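Local atomic coordinates of polyketide synthase/nonribosomal peptide synthetase hybrid RzxB (Pseudomonas fluorescens, PDB entry 5IL6), a protein that probably dehydrates beta-hydroxyacyl intermediates during rhizoxin assembly, as the dehydratase domain of a trans-AT polyketide synthase/nonribosomal peptide synthetase hybrid. Residues A[50-55]-A[206-211]. Residues are numbered along the deposited sequence; the frame is centred on the assembly and turned at random.
Sequences VLAGAA and LLDAAM
Ala-54 presses its methyl group onto the helix 204-212 between Leu-207, Asp-208 and Met-211. This is the tight part of the contact. Ala-54 CB lies 3.6 Å from Leu-207 CG and also 3.6 Å from the backbone N of Asp-208. The methyl therefore touches the helix backbone as well as the side chains. With CG anti to the backbone N (chi1 -178°), Leu-207 lays its branch along Ala-54, and Leu-207 CD2 ends 3.7 Å from Ala-54 O. Met-211 comes in one turn later. Its chain is extended beyond CG, and only Met-211 CE arrives at Ala-54 CB, at 4.1 Å. Leu-207 and Met-211 also pack on Ile-57 of the helix 53-67 and on Leu-278 of the strand 274-284.

The two segments belong to the two halves of a double hotdog fold, the fold of polyketide synthase dehydratases. The sequence from Asp-208 to Gln-212 fits the DxxxQ motif of the second half. His-43 fits the conserved histidine of the first half. By family likeness, His-43 and Asp-208 are probably the catalytic pair, which would place this contact at the active site.

Toward Ala-52 the packing is looser and polar. Ala-52 CB stays 4.1 Å from Asp-208 OD1, and no direct hydrogen bond joins the segments. Ala-54 N is 5.2 Å from Asp-208 OD1, and a water fills the span. The water accepts from Ala-54 N at 3.0 Å, near the start of the helix 53-67, and donates to Asp-208 OD1 at 2.6 Å. The other carboxylate oxygen, OD2, accepts from Gln-212 NE2 and has a weak hydrogen bond with His-172 ND1. Val-50 O is hydrogen-bonded to His-43 ND1, which ties the chain just before Ala-52 to that histidine.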
loop_
_atom_site.group_PDB
_atom_site.type_symbol
_atom_site.label_atom_id
_atom_site.label_comp_id
_atom_site.label_asym_id
_atom_site.label_seq_id
_atom_site.Cartn_x
_atom_site.Cartn_y
_atom_site.Cartn_z
ATOM N N VAL A 50 -11.614 7.362 2.217
ATOM C CA VAL A 50 -10.679 6.895 3.232
ATOM C C VAL A 50 -9.319 6.711 2.579
ATOM O O VAL A 50 -9.222 6.208 1.454
ATOM C CB VAL A 50 -11.156 5.580 3.883
ATOM C CG1 VAL A 50 -10.126 5.055 4.866
ATOM C CG2 VAL A 50 -12.495 5.785 4.579
ATOM N N LEU A 51 -8.269 7.120 3.285
ATOM C CA LEU A 51 -6.921 6.993 2.754
ATOM C C LEU A 51 -6.581 5.523 2.559
ATOM O O LEU A 51 -6.669 4.725 3.498
ATOM C CB LEU A 51 -5.919 7.653 3.701
ATOM C CG LEU A 51 -4.531 7.959 3.134
ATOM C CD1 LEU A 51 -4.608 8.862 1.902
ATOM C CD2 LEU A 51 -3.648 8.587 4.207
ATOM N N ALA A 52 -6.197 5.164 1.337
ATOM C CA ALA A 52 -5.815 3.790 1.053
ATOM C C ALA A 52 -4.631 3.380 1.920
ATOM O O ALA A 52 -3.692 4.155 2.126
ATOM C CB ALA A 52 -5.468 3.633 -0.428
ATOM N N GLY A 53 -4.689 2.155 2.443
ATOM C CA GLY A 53 -3.586 1.651 3.244
ATOM C C GLY A 53 -2.257 1.734 2.519
ATOM O O GLY A 53 -1.221 2.015 3.128
ATOM N N ALA A 54 -2.271 1.504 1.204
ATOM C CA ALA A 54 -1.048 1.607 0.416
ATOM C C ALA A 54 -0.419 2.986 0.544
ATOM O O ALA A 54 0.812 3.112 0.535
ATOM C CB ALA A 54 -1.339 1.301 -1.052
ATOM N N ALA A 55 -1.242 4.031 0.663
ATOM C CA ALA A 55 -0.704 5.386 0.710
ATOM C C ALA A 55 0.162 5.598 1.943
ATOM O O ALA A 55 1.134 6.359 1.896
ATOM C CB ALA A 55 -1.843 6.403 0.676
ATOM N N LEU A 206 -0.799 2.212 -7.778
ATOM C CA LEU A 206 -0.277 0.931 -8.240
ATOM C C LEU A 206 -0.087 -0.030 -7.077
ATOM O O LEU A 206 -0.371 -1.227 -7.200
ATOM C CB LEU A 206 1.041 1.135 -8.987
ATOM C CG LEU A 206 0.968 1.885 -10.321
ATOM C CD1 LEU A 206 2.358 2.063 -10.911
ATOM C CD2 LEU A 206 0.062 1.166 -11.313
ATOM N N LEU A 207 0.402 0.467 -5.940
ATOM C CA LEU A 207 0.517 -0.395 -4.770
ATOM C C LEU A 207 -0.857 -0.848 -4.296
ATOM O O LEU A 207 -1.032 -1.999 -3.884
ATOM C CB LEU A 207 1.267 0.329 -3.649
ATOM C CG LEU A 207 1.499 -0.490 -2.375
ATOM C CD1 LEU A 207 2.230 -1.793 -2.686
ATOM C CD2 LEU A 207 2.276 0.321 -1.347
ATOM N N ASP A 208 -1.848 0.044 -4.353
ATOM C CA ASP A 208 -3.208 -0.341 -3.993
ATOM C C ASP A 208 -3.767 -1.359 -4.980
ATOM O O ASP A 208 -4.375 -2.356 -4.573
ATOM C CB ASP A 208 -4.096 0.905 -3.923
ATOM C CG ASP A 208 -5.522 0.588 -3.507
ATOM O OD1 ASP A 208 -5.714 0.072 -2.387
ATOM O OD2 ASP A 208 -6.451 0.881 -4.290
ATOM N N ALA A 209 -3.544 -1.141 -6.279
ATOM C CA ALA A 209 -4.019 -2.087 -7.284
ATOM C C ALA A 209 -3.366 -3.451 -7.109
ATOM O O ALA A 209 -4.013 -4.488 -7.304
ATOM C CB ALA A 209 -3.746 -1.545 -8.686
ATOM N N ALA A 210 -2.080 -3.474 -6.753
ATOM C CA ALA A 210 -1.428 -4.743 -6.451
ATOM C C ALA A 210 -2.170 -5.482 -5.346
ATOM O O ALA A 210 -2.383 -6.699 -5.433
ATOM C CB ALA A 210 0.031 -4.505 -6.056
ATOM N N MET A 211 -2.589 -4.759 -4.305
ATOM C CA MET A 211 -3.335 -5.380 -3.216
ATOM C C MET A 211 -4.725 -5.806 -3.669
ATOM O O MET A 211 -5.231 -6.849 -3.236
ATOM C CB MET A 211 -3.434 -4.415 -2.036
ATOM C CG MET A 211 -2.102 -4.085 -1.394
ATOM S SD MET A 211 -2.300 -3.086 0.092
ATOM C CE MET A 211 -0.638 -2.463 0.301
HETATM O O HOH W 1 -4.530 0.031 -0.101
#